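Local atomic coordinates of 5' nucleotidase family protein (Staphylococcus aureus subsp. aureus, PDB entry 4Q7F), a protein that belongs to the 5' nucleotidase family, joining a calcineurin-like metallophosphoesterase domain that carries two metal ions to a 5'-nucleotidase C-terminal domain. Residues Ser18-Tyr31 against Pro264-Thr278. Numbering follows the deposited sequence.
With MN (manganese (II) ion), chain C.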
loop_
_atom_site.group_PDB
_atom_site.type_symbol
_atom_site.label_atom_id
_atom_site.label_comp_id
_atom_site.label_asym_id
_atom_site.label_seq_id
_atom_site.Cartn_x
_atom_site.Cartn_y
_atom_site.Cartn_z
ATOM N N SER A 18 -34.955 14.295 -8.626
ATOM C CA SER A 18 -34.332 13.934 -7.322
ATOM C C SER A 18 -32.925 13.385 -7.555
ATOM O O SER A 18 -32.592 12.952 -8.664
ATOM C CB SER A 18 -35.192 12.923 -6.590
ATOM O OG SER A 18 -35.480 11.830 -7.439
ATOM N N ASN A 19 -32.098 13.385 -6.521
ATOM C CA ASN A 19 -30.724 12.942 -6.710
ATOM C C ASN A 19 -30.110 12.234 -5.509
ATOM O O ASN A 19 -30.710 12.163 -4.433
ATOM C CB ASN A 19 -29.883 14.143 -7.122
ATOM C CG ASN A 19 -29.824 15.213 -6.050
ATOM O OD1 ASN A 19 -29.833 14.920 -4.855
ATOM N ND2 ASN A 19 -29.704 16.456 -6.476
ATOM N N ILE A 20 -28.896 11.721 -5.713
ATOM C CA ILE A 20 -28.202 11.004 -4.679
ATOM C C ILE A 20 -26.727 11.074 -4.938
ATOM O O ILE A 20 -26.251 10.826 -6.065
ATOM C CB ILE A 20 -28.683 9.536 -4.590
ATOM C CG1 ILE A 20 -27.901 8.775 -3.505
ATOM C CG2 ILE A 20 -28.580 8.851 -5.951
ATOM C CD1 ILE A 20 -28.309 7.327 -3.356
ATOM N N ALA A 21 -25.987 11.421 -3.896
ATOM C CA ALA A 21 -24.547 11.530 -4.033
ATOM C C ALA A 21 -23.821 10.447 -3.285
ATOM O O ALA A 21 -24.176 10.105 -2.148
ATOM C CB ALA A 21 -24.071 12.901 -3.563
ATOM N N PHE A 22 -22.782 9.929 -3.945
ATOM C CA PHE A 22 -21.906 8.926 -3.399
ATOM C C PHE A 22 -20.541 9.525 -3.168
ATOM O O PHE A 22 -19.922 10.014 -4.093
ATOM C CB PHE A 22 -21.768 7.746 -4.362
ATOM C CG PHE A 22 -23.007 6.920 -4.490
ATOM C CD1 PHE A 22 -23.964 7.227 -5.437
ATOM C CD2 PHE A 22 -23.205 5.812 -3.671
ATOM C CE1 PHE A 22 -25.097 6.448 -5.570
ATOM C CE2 PHE A 22 -24.333 5.033 -3.798
ATOM C CZ PHE A 22 -25.289 5.354 -4.740
ATOM N N TYR A 23 -20.100 9.501 -1.917
ATOM C CA TYR A 23 -18.791 10.002 -1.520
ATOM C C TYR A 23 -17.894 8.850 -1.109
ATOM O O TYR A 23 -18.287 7.984 -0.305
ATOM C CB TYR A 23 -18.927 10.917 -0.303
ATOM C CG TYR A 23 -19.677 12.162 -0.581
ATOM C CD1 TYR A 23 -19.017 13.278 -1.092
ATOM C CD2 TYR A 23 -21.055 12.248 -0.342
ATOM C CE1 TYR A 23 -19.686 14.439 -1.361
ATOM C CE2 TYR A 23 -21.738 13.415 -0.594
ATOM C CZ TYR A 23 -21.049 14.504 -1.105
ATOM O OH TYR A 23 -21.693 15.650 -1.379
ATOM N N VAL A 24 -16.665 8.866 -1.591
ATOM C CA VAL A 24 -15.764 7.808 -1.257
ATOM C C VAL A 24 -14.368 8.300 -0.940
ATOM O O VAL A 24 -13.864 9.215 -1.579
ATOM C CB VAL A 24 -15.713 6.725 -2.381
ATOM C CG1 VAL A 24 -15.464 7.354 -3.744
ATOM C CG2 VAL A 24 -14.650 5.663 -2.074
ATOM N N VAL A 25 -13.803 7.715 0.117
ATOM C CA VAL A 25 -12.398 7.875 0.467
ATOM C C VAL A 25 -11.801 6.486 0.274
ATOM O O VAL A 25 -12.501 5.450 0.405
ATOM C CB VAL A 25 -12.147 8.406 1.892
ATOM C CG1 VAL A 25 -12.561 9.859 1.978
ATOM C CG2 VAL A 25 -12.867 7.581 2.951
ATOM N N SER A 26 -10.529 6.444 -0.092
ATOM C CA SER A 26 -9.851 5.173 -0.291
ATOM C C SER A 26 -8.414 5.327 0.127
ATOM O O SER A 26 -7.841 6.420 0.026
ATOM C CB SER A 26 -9.903 4.728 -1.761
ATOM O OG SER A 26 -9.396 3.408 -1.935
ATOM N N ASP A 27 -7.842 4.232 0.616
ATOM C CA ASP A 27 -6.451 4.216 1.033
ATOM C C ASP A 27 -6.104 5.367 1.984
ATOM O O ASP A 27 -5.120 6.078 1.807
ATOM C CB ASP A 27 -5.548 4.184 -0.213
ATOM C CG ASP A 27 -5.852 2.992 -1.137
ATOM O OD1 ASP A 27 -6.819 3.033 -1.940
ATOM O OD2 ASP A 27 -5.055 2.025 -1.146
ATOM N N VAL A 28 -6.967 5.566 2.983
ATOM C CA VAL A 28 -6.752 6.576 3.992
ATOM C C VAL A 28 -5.492 6.244 4.788
ATOM O O VAL A 28 -4.727 7.151 5.200
ATOM C CB VAL A 28 -7.970 6.708 4.890
ATOM C CG1 VAL A 28 -7.697 7.739 5.979
ATOM C CG2 VAL A 28 -9.140 7.119 4.010
ATOM N N HIS A 29 -5.291 4.938 4.975
ATOM C CA HIS A 29 -4.089 4.378 5.573
ATOM C C HIS A 29 -3.763 4.847 6.973
ATOM O O HIS A 29 -2.594 4.961 7.339
ATOM C CB HIS A 29 -2.885 4.583 4.639
ATOM C CG HIS A 29 -2.768 3.548 3.565
ATOM N ND1 HIS A 29 -2.490 2.232 3.846
ATOM C CD2 HIS A 29 -2.821 3.640 2.215
ATOM C CE1 HIS A 29 -2.394 1.548 2.718
ATOM N NE2 HIS A 29 -2.595 2.379 1.713
ATOM N N GLY A 30 -4.804 5.165 7.741
ATOM C CA GLY A 30 -4.615 5.583 9.127
ATOM C C GLY A 30 -4.118 7.000 9.262
ATOM O O GLY A 30 -3.605 7.371 10.332
ATOM N N TYR A 31 -4.218 7.784 8.174
ATOM C CA TYR A 31 -3.912 9.209 8.210
ATOM C C TYR A 31 -5.227 9.929 8.542
ATOM O O TYR A 31 -6.015 10.275 7.668
ATOM C CB TYR A 31 -3.325 9.696 6.905
ATOM C CG TYR A 31 -1.916 9.191 6.720
ATOM C CD1 TYR A 31 -1.671 7.957 6.161
ATOM C CD2 TYR A 31 -0.837 9.925 7.185
ATOM C CE1 TYR A 31 -0.372 7.472 6.016
ATOM C CE2 TYR A 31 0.465 9.451 7.055
ATOM C CZ TYR A 31 0.679 8.219 6.475
ATOM O OH TYR A 31 1.954 7.735 6.351
ATOM N N PRO A 264 -9.938 7.701 -5.734
ATOM C CA PRO A 264 -9.736 8.890 -4.955
ATOM C C PRO A 264 -8.411 9.026 -4.218
ATOM O O PRO A 264 -8.393 9.409 -3.044
ATOM C CB PRO A 264 -10.910 8.832 -3.986
ATOM C CG PRO A 264 -11.129 7.384 -3.761
ATOM C CD PRO A 264 -10.556 6.639 -4.923
ATOM N N GLY A 265 -7.307 8.708 -4.877
ATOM C CA GLY A 265 -6.009 8.900 -4.271
ATOM C C GLY A 265 -5.757 8.155 -2.958
ATOM O O GLY A 265 -6.088 6.962 -2.806
ATOM N N THR A 266 -5.147 8.862 -2.020
ATOM C CA THR A 266 -4.755 8.259 -0.767
ATOM C C THR A 266 -4.544 9.323 0.292
ATOM O O THR A 266 -4.307 10.493 -0.013
ATOM C CB THR A 266 -3.411 7.469 -0.960
ATOM O OG1 THR A 266 -3.036 6.790 0.254
ATOM C CG2 THR A 266 -2.279 8.415 -1.389
ATOM N N ARG A 267 -4.594 8.892 1.542
ATOM C CA ARG A 267 -4.374 9.768 2.705
ATOM C C ARG A 267 -5.322 10.962 2.859
ATOM O O ARG A 267 -4.986 11.968 3.512
ATOM C CB ARG A 267 -2.936 10.248 2.764
ATOM C CG ARG A 267 -1.933 9.140 2.680
ATOM C CD ARG A 267 -0.533 9.650 2.928
ATOM N NE ARG A 267 0.426 8.560 2.868
ATOM C CZ ARG A 267 1.733 8.690 3.098
ATOM N NH1 ARG A 267 2.259 9.871 3.389
ATOM N NH2 ARG A 267 2.515 7.635 3.018
ATOM N N GLY A 268 -6.499 10.854 2.251
ATOM C CA GLY A 268 -7.526 11.892 2.373
ATOM C C GLY A 268 -7.181 13.256 1.777
ATOM O O GLY A 268 -7.560 14.241 2.316
ATOM N N THR A 269 -6.417 13.292 0.683
ATOM C CA THR A 269 -6.100 14.546 0.021
ATOM C C THR A 269 -7.214 14.872 -0.970
ATOM O O THR A 269 -7.333 16.012 -1.423
ATOM C CB THR A 269 -4.769 14.470 -0.745
ATOM O OG1 THR A 269 -4.850 13.428 -1.709
ATOM C CG2 THR A 269 -3.627 14.167 0.197
ATOM N N THR A 270 -8.026 13.859 -1.304
ATOM C CA THR A 270 -9.175 14.037 -2.209
ATOM C C THR A 270 -10.332 13.123 -1.749
ATOM O O THR A 270 -10.148 12.256 -0.887
ATOM C CB THR A 270 -8.821 13.759 -3.695
ATOM O OG1 THR A 270 -8.366 12.415 -3.842
ATOM C CG2 THR A 270 -7.704 14.669 -4.188
ATOM N N VAL A 271 -11.518 13.405 -2.265
ATOM C CA VAL A 271 -12.733 12.675 -1.998
ATOM C C VAL A 271 -13.439 12.493 -3.333
ATOM O O VAL A 271 -13.575 13.458 -4.065
ATOM C CB VAL A 271 -13.681 13.492 -1.103
ATOM C CG1 VAL A 271 -15.023 12.793 -1.003
ATOM C CG2 VAL A 271 -13.065 13.712 0.266
ATOM N N GLY A 272 -13.869 11.273 -3.655
ATOM C CA GLY A 272 -14.581 11.019 -4.902
ATOM C C GLY A 272 -16.049 11.301 -4.675
ATOM O O GLY A 272 -16.586 10.934 -3.628
ATOM N N ARG A 273 -16.689 11.976 -5.629
ATOM C CA ARG A 273 -18.130 12.265 -5.529
ATOM C C ARG A 273 -18.785 11.903 -6.848
ATOM O O ARG A 273 -18.364 12.376 -7.898
ATOM C CB ARG A 273 -18.415 13.725 -5.217
ATOM C CG ARG A 273 -19.899 14.013 -5.001
ATOM C CD ARG A 273 -20.166 15.492 -4.816
ATOM N NE ARG A 273 -20.065 16.252 -6.072
ATOM C CZ ARG A 273 -19.969 17.577 -6.147
ATOM N NH1 ARG A 273 -19.943 18.323 -5.050
ATOM N NH2 ARG A 273 -19.915 18.176 -7.326
ATOM N N VAL A 274 -19.776 11.019 -6.786
ATOM C CA VAL A 274 -20.532 10.644 -7.960
ATOM C C VAL A 274 -21.971 10.953 -7.640
ATOM O O VAL A 274 -22.471 10.512 -6.612
ATOM C CB VAL A 274 -20.367 9.161 -8.292
ATOM C CG1 VAL A 274 -21.279 8.769 -9.444
ATOM C CG2 VAL A 274 -18.911 8.878 -8.650
ATOM N N VAL A 275 -22.625 11.722 -8.511
ATOM C CA VAL A 275 -24.003 12.093 -8.322
ATOM C C VAL A 275 -24.862 11.463 -9.398
ATOM O O VAL A 275 -24.526 11.479 -10.598
ATOM C CB VAL A 275 -24.214 13.625 -8.386
ATOM C CG1 VAL A 275 -25.679 13.978 -8.144
ATOM C CG2 VAL A 275 -23.317 14.336 -7.387
ATOM N N LEU A 276 -25.970 10.889 -8.956
ATOM C CA LEU A 276 -26.935 10.327 -9.861
ATOM C C LEU A 276 -28.202 11.158 -9.697
ATOM O O LEU A 276 -28.495 11.613 -8.584
ATOM C CB LEU A 276 -27.210 8.875 -9.522
ATOM C CG LEU A 276 -26.101 7.849 -9.456
ATOM C CD1 LEU A 276 -26.768 6.487 -9.307
ATOM C CD2 LEU A 276 -25.172 7.856 -10.666
ATOM N N SER A 277 -28.924 11.410 -10.795
ATOM C CA SER A 277 -30.187 12.175 -10.728
ATOM C C SER A 277 -31.225 11.607 -11.694
ATOM O O SER A 277 -30.882 11.000 -12.706
ATOM C CB SER A 277 -29.980 13.687 -10.970
ATOM O OG SER A 277 -29.420 13.957 -12.247
ATOM N N THR A 278 -32.498 11.785 -11.356
ATOM C CA THR A 278 -33.585 11.256 -12.173
ATOM C C THR A 278 -33.901 12.120 -13.396
ATOM O O THR A 278 -33.679 13.324 -13.400
ATOM C CB THR A 278 -34.872 11.098 -11.343
ATOM O OG1 THR A 278 -35.218 12.351 -10.748
ATOM C CG2 THR A 278 -34.678 10.075 -10.245
HETATM MN MN MN C . -3.098 1.495 -0.306
HETATM O O HOH W 1 -9.840 9.493 -0.936
HETATM O O HOH W 2 -7.808 8.780 0.979
HETATM O O HOH W 3 -6.404 4.671 -4.259
HETATM O O HOH W 4 -2.335 0.017 -1.841
HETATM O O HOH W 5 -0.762 0.846 -0.019
#
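The D-x-H metal-binding loop of the calcineurin-like domain, D27 to H29, leaves strand 19-25 and meets the turn T266-T269 that leads into strand 270-278. The strands run antiparallel at 163°, with hydrogen-bonded pairs I20-L276, F22-V274 and V24-G272; F22 N to V274 O, at 2.7 Å, is the shortest of the backbone bonds between the strands. G272 has no side chain, and V24 CG1 packs over its CA at 3.9 Å. On the face of F22 and V24, which turns to strand 242-244, I20 CG2 lies alongside L276 CB. On the face of Y23, R273 runs extended to CD, which comes to 3.6 Å from Y23 CE1; a bend at chi3 (74°) then turns the guanidinium nearly perpendicular to the ring, and D58 takes both the Y23 hydroxyl and the R273 charge.

Beyond the strands, two donors grip D27 O. T266 OG1 approaches in the carbonyl plane at 2.7 Å, whereas R267 N gives a straight bond but is tilted 34° out of that plane. Water bridges the gap between the two segments: one molecule joins S26 O to G268 N, another D27 OD1 to G265 O. OD1 also accepts from S26 OG, leaving OD2 on the manganese at 2.2 Å; H29 NE2 binds the same ion, and D72 and H249 add the other protein ligands. H29 ND1 donates to Q75 O, and with NE2 on the metal the two bonds fix the imidazole's rotation. The extended R267 side chain runs alongside Y31, over one face of its ring: CD sits 3.8 Å from the centroid, and the guanidinium stacks nearly parallel, displaced toward Y31 OH. Metal ligands on a loop at the C-terminal end of a central strand, braced here by a neighbouring turn, are characteristic of the calcineurin-like metallophosphoesterase fold.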